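Metallo-beta-lactamase (Simiduia agarivorans, PDB 6MFI) probably hydrolyses beta-lactam antibiotics as a zinc-dependent enzyme of the B3 subclass of metallo-beta-lactamases. Local coordinates at residues T29-W43 / P48-C62. Numbering follows the deposited sequence.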
# COMPACT_ATOMS: atom_id res chain seq x y z
N THR A 29 -0.43 4.12 21.04
CA THR A 29 0.15 2.89 20.51
C THR A 29 1.07 3.16 19.33
O THR A 29 1.82 2.26 18.93
CB THR A 29 -0.95 1.90 20.09
OG1 THR A 29 -0.37 0.87 19.28
CG2 THR A 29 -2.04 2.60 19.30
N ALA A 30 1.03 4.38 18.78
CA ALA A 30 2.03 4.78 17.80
C ALA A 30 3.34 5.16 18.47
O ALA A 30 4.40 5.01 17.86
CB ALA A 30 1.50 5.94 16.96
N GLU A 31 3.30 5.65 19.71
CA GLU A 31 4.53 5.79 20.49
C GLU A 31 5.14 4.43 20.77
O GLU A 31 6.36 4.25 20.66
CB GLU A 31 4.26 6.53 21.79
CG GLU A 31 5.46 6.57 22.72
CD GLU A 31 5.11 6.30 24.17
OE1 GLU A 31 3.96 6.57 24.57
OE2 GLU A 31 5.98 5.80 24.91
N HIS A 32 4.30 3.45 21.14
CA HIS A 32 4.77 2.09 21.29
C HIS A 32 5.30 1.53 19.97
O HIS A 32 6.22 0.71 19.97
CB HIS A 32 3.65 1.20 21.83
CG HIS A 32 4.08 -0.19 22.17
ND1 HIS A 32 5.31 -0.48 22.72
CD2 HIS A 32 3.44 -1.38 22.04
CE1 HIS A 32 5.41 -1.78 22.92
NE2 HIS A 32 4.29 -2.35 22.51
N TRP A 33 4.73 1.98 18.85
CA TRP A 33 5.21 1.52 17.55
C TRP A 33 6.62 2.02 17.26
O TRP A 33 7.46 1.27 16.75
CB TRP A 33 4.25 1.97 16.44
CG TRP A 33 4.46 1.25 15.14
CD1 TRP A 33 3.79 0.16 14.69
CD2 TRP A 33 5.42 1.59 14.13
NE1 TRP A 33 4.27 -0.21 13.45
CE2 TRP A 33 5.27 0.65 13.09
CE3 TRP A 33 6.39 2.59 14.00
CZ2 TRP A 33 6.05 0.68 11.93
CZ3 TRP A 33 7.16 2.61 12.85
CH2 TRP A 33 6.99 1.67 11.83
N VAL A 34 6.89 3.29 17.58
CA VAL A 34 8.24 3.82 17.39
C VAL A 34 9.23 3.09 18.27
O VAL A 34 10.37 2.82 17.87
CB VAL A 34 8.25 5.34 17.65
CG1 VAL A 34 9.64 5.91 17.41
CG2 VAL A 34 7.23 6.04 16.78
N ASP A 35 8.82 2.73 19.49
CA ASP A 35 9.69 1.98 20.38
C ASP A 35 9.82 0.52 19.95
O ASP A 35 10.82 -0.13 20.26
CB ASP A 35 9.18 2.06 21.82
CG ASP A 35 9.16 3.48 22.35
OD1 ASP A 35 10.02 4.29 21.93
OD2 ASP A 35 8.29 3.79 23.20
N SER A 36 8.82 -0.00 19.23
CA SER A 36 8.83 -1.41 18.85
C SER A 36 9.39 -1.65 17.45
O SER A 36 9.95 -2.72 17.20
CB SER A 36 7.41 -1.98 18.91
OG SER A 36 6.84 -1.80 20.19
N CYS A 37 9.25 -0.68 16.55
CA CYS A 37 9.66 -0.85 15.16
C CYS A 37 10.70 0.20 14.78
O CYS A 37 10.65 1.34 15.25
CB CYS A 37 8.45 -0.74 14.22
SG CYS A 37 7.11 -1.90 14.61
N ALA A 38 11.64 -0.20 13.93
CA ALA A 38 12.73 0.65 13.49
C ALA A 38 12.52 1.04 12.02
O ALA A 38 11.58 0.60 11.36
CB ALA A 38 14.07 -0.06 13.68
N ASP A 39 13.43 1.88 11.53
CA ASP A 39 13.37 2.30 10.13
C ASP A 39 13.85 1.17 9.23
O ASP A 39 14.89 0.55 9.49
CB ASP A 39 14.23 3.55 9.92
CG ASP A 39 13.46 4.83 10.16
OD1 ASP A 39 12.29 4.91 9.74
OD2 ASP A 39 14.03 5.76 10.77
N TRP A 40 13.09 0.91 8.17
CA TRP A 40 13.40 -0.16 7.21
C TRP A 40 13.56 -1.50 7.92
O TRP A 40 14.53 -2.23 7.73
CB TRP A 40 14.64 0.18 6.40
CG TRP A 40 14.51 1.44 5.60
CD1 TRP A 40 15.22 2.60 5.77
CD2 TRP A 40 13.64 1.67 4.49
NE1 TRP A 40 14.83 3.53 4.84
CE2 TRP A 40 13.86 2.99 4.04
CE3 TRP A 40 12.68 0.89 3.83
CZ2 TRP A 40 13.17 3.54 2.97
CZ3 TRP A 40 12.00 1.44 2.76
CH2 TRP A 40 12.24 2.76 2.35
N ASP A 41 12.57 -1.82 8.76
CA ASP A 41 12.63 -3.04 9.55
C ASP A 41 12.34 -4.26 8.67
O ASP A 41 12.00 -4.15 7.49
CB ASP A 41 11.63 -2.97 10.70
CG ASP A 41 12.22 -3.43 12.02
OD1 ASP A 41 13.11 -4.31 11.99
OD2 ASP A 41 11.80 -2.92 13.07
N ALA A 42 12.49 -5.44 9.27
CA ALA A 42 12.21 -6.68 8.56
C ALA A 42 10.74 -6.74 8.16
O ALA A 42 9.86 -6.24 8.87
CB ALA A 42 12.57 -7.88 9.43
N TRP A 43 10.48 -7.37 7.01
CA TRP A 43 9.12 -7.41 6.48
C TRP A 43 8.18 -8.18 7.39
O TRP A 43 7.02 -7.80 7.56
CB TRP A 43 9.13 -8.02 5.08
CG TRP A 43 9.78 -7.17 4.03
CD1 TRP A 43 10.09 -5.85 4.13
CD2 TRP A 43 10.19 -7.58 2.73
NE1 TRP A 43 10.68 -5.41 2.97
CE2 TRP A 43 10.75 -6.46 2.09
CE3 TRP A 43 10.14 -8.80 2.03
CZ2 TRP A 43 11.26 -6.51 0.79
CZ3 TRP A 43 10.65 -8.85 0.75
CH2 TRP A 43 11.20 -7.71 0.14
N PRO A 48 3.12 -3.54 16.66
CA PRO A 48 1.82 -3.21 17.24
C PRO A 48 0.98 -2.40 16.28
O PRO A 48 1.52 -1.70 15.41
CB PRO A 48 2.20 -2.39 18.48
CG PRO A 48 3.46 -1.71 18.09
CD PRO A 48 4.19 -2.66 17.17
N PRO A 49 -0.34 -2.47 16.39
CA PRO A 49 -1.21 -1.60 15.59
C PRO A 49 -1.48 -0.28 16.30
O PRO A 49 -1.49 -0.18 17.53
CB PRO A 49 -2.49 -2.42 15.47
CG PRO A 49 -2.56 -3.17 16.76
CD PRO A 49 -1.12 -3.43 17.19
N PHE A 50 -1.70 0.76 15.49
CA PHE A 50 -2.00 2.07 16.05
C PHE A 50 -2.98 2.79 15.14
O PHE A 50 -3.15 2.45 13.97
CB PHE A 50 -0.73 2.91 16.24
CG PHE A 50 0.04 3.17 14.97
CD1 PHE A 50 -0.20 4.30 14.22
CD2 PHE A 50 1.01 2.28 14.54
CE1 PHE A 50 0.50 4.55 13.05
CE2 PHE A 50 1.72 2.52 13.38
CZ PHE A 50 1.47 3.65 12.64
N ARG A 51 -3.64 3.80 15.71
CA ARG A 51 -4.61 4.60 14.98
C ARG A 51 -3.91 5.70 14.20
O ARG A 51 -3.12 6.47 14.77
CB ARG A 51 -5.64 5.20 15.95
CG ARG A 51 -6.34 6.44 15.42
CD ARG A 51 -7.28 7.01 16.47
NE ARG A 51 -8.36 6.09 16.80
CZ ARG A 51 -9.64 6.30 16.51
NH1 ARG A 51 -10.00 7.42 15.88
NH2 ARG A 51 -10.56 5.41 16.84
N VAL A 52 -4.20 5.78 12.90
CA VAL A 52 -3.65 6.86 12.08
C VAL A 52 -4.47 8.13 12.26
O VAL A 52 -3.97 9.16 12.72
CB VAL A 52 -3.58 6.43 10.61
CG1 VAL A 52 -3.08 7.58 9.74
CG2 VAL A 52 -2.69 5.21 10.45
N LEU A 53 -5.76 8.08 11.90
CA LEU A 53 -6.67 9.20 12.05
C LEU A 53 -8.11 8.75 11.87
O LEU A 53 -8.46 8.16 10.84
CB LEU A 53 -6.33 10.31 11.04
CG LEU A 53 -6.86 11.71 11.38
CD1 LEU A 53 -5.86 12.77 10.95
CD2 LEU A 53 -8.22 11.95 10.73
N GLY A 54 -8.96 9.02 12.87
CA GLY A 54 -10.36 8.64 12.81
C GLY A 54 -10.59 7.14 12.67
O GLY A 54 -10.23 6.36 13.55
N ASN A 55 -11.21 6.74 11.56
CA ASN A 55 -11.54 5.35 11.31
C ASN A 55 -10.40 4.57 10.68
O ASN A 55 -10.57 3.38 10.39
CB ASN A 55 -12.79 5.26 10.42
CG ASN A 55 -12.56 5.85 9.04
OD1 ASN A 55 -11.65 6.66 8.84
ND2 ASN A 55 -13.39 5.46 8.08
N THR A 56 -9.25 5.20 10.45
CA THR A 56 -8.14 4.58 9.75
C THR A 56 -7.08 4.13 10.75
O THR A 56 -6.69 4.90 11.64
CB THR A 56 -7.53 5.55 8.73
OG1 THR A 56 -8.50 5.85 7.72
CG2 THR A 56 -6.30 4.94 8.08
N TYR A 57 -6.62 2.89 10.61
CA TYR A 57 -5.63 2.32 11.51
C TYR A 57 -4.50 1.68 10.72
O TYR A 57 -4.68 1.28 9.56
CB TYR A 57 -6.25 1.26 12.44
CG TYR A 57 -7.39 1.76 13.30
CD1 TYR A 57 -8.68 1.83 12.80
CD2 TYR A 57 -7.16 2.15 14.61
CE1 TYR A 57 -9.72 2.29 13.59
CE2 TYR A 57 -8.20 2.61 15.41
CZ TYR A 57 -9.47 2.68 14.89
OH TYR A 57 -10.50 3.13 15.68
N TYR A 58 -3.34 1.58 11.35
CA TYR A 58 -2.20 0.84 10.83
C TYR A 58 -2.19 -0.53 11.49
O TYR A 58 -2.09 -0.63 12.72
CB TYR A 58 -0.89 1.59 11.09
CG TYR A 58 0.35 0.91 10.54
CD1 TYR A 58 1.00 -0.09 11.26
CD2 TYR A 58 0.86 1.27 9.30
CE1 TYR A 58 2.13 -0.71 10.76
CE2 TYR A 58 1.99 0.66 8.79
CZ TYR A 58 2.62 -0.33 9.52
OH TYR A 58 3.75 -0.94 9.02
N VAL A 59 -2.28 -1.58 10.68
CA VAL A 59 -2.33 -2.95 11.19
C VAL A 59 -1.23 -3.81 10.59
O VAL A 59 -1.29 -5.03 10.65
CB VAL A 59 -3.72 -3.58 10.96
CG1 VAL A 59 -4.77 -2.87 11.80
CG2 VAL A 59 -4.09 -3.54 9.49
N GLY A 60 -0.21 -3.19 10.00
CA GLY A 60 0.87 -3.91 9.35
C GLY A 60 1.99 -4.27 10.31
O GLY A 60 1.89 -4.11 11.53
N THR A 61 3.08 -4.76 9.72
CA THR A 61 4.26 -5.14 10.48
C THR A 61 5.14 -3.92 10.71
O THR A 61 4.75 -2.78 10.42
CB THR A 61 5.02 -6.25 9.75
OG1 THR A 61 5.51 -5.74 8.50
CG2 THR A 61 4.11 -7.42 9.47
N CYS A 62 6.35 -4.13 11.24
CA CYS A 62 7.32 -3.05 11.35
C CYS A 62 7.95 -2.69 10.02
O CYS A 62 8.52 -1.60 9.89
CB CYS A 62 8.41 -3.41 12.36
SG CYS A 62 7.84 -3.71 14.04
O HOH W 1 3.23 -2.55 13.32
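Thr61 OG1 gives its proton to Trp43 O (2.7 Å) and also accepts from the backbone N of Gly63 and of Ile64, so three groups grip this one hydroxyl. The bond joins the loops after helix 30-36 and strand 56-58, at the zinc-site end of the contact; the helix itself packs on Pro48 and the outer hairpin, strands 50-53 and 56-58, of a metallo-beta-lactamase sheet. Trp43, its carbonyl held here, carries its indole to the side of zinc ligands Asp114 and His253. Farther back, Trp33, Phe50 and Tyr58 form an aromatic cluster. Phe50, with CG between its own backbone N and carbonyl carbon (chi1 60°), turns an edge to one indole face, CE2 lying 3.4 Å from Trp33 CD1, with the planes at 66°; Cys37 CB lies over the opposite face. At the indole edge, Trp33 NE1 donates to a water 2.6 Å away, in the ring plane, with Pro48 O and Gly60 O as its possible acceptors. Tyr58 OH donates to Thr61 O (2.5 Å), which holds the phenol beside the indole. Pro48 CD packs on Ser36 CB at 3.7 Å. A disulfide, Cys37 SG to Cys62 SG 2.0 Å, closes the helix end onto 48-62. Asp41 OD2 accepts from Ala38 N, the N-H...O angle 170° and the donor above the carboxylate plane.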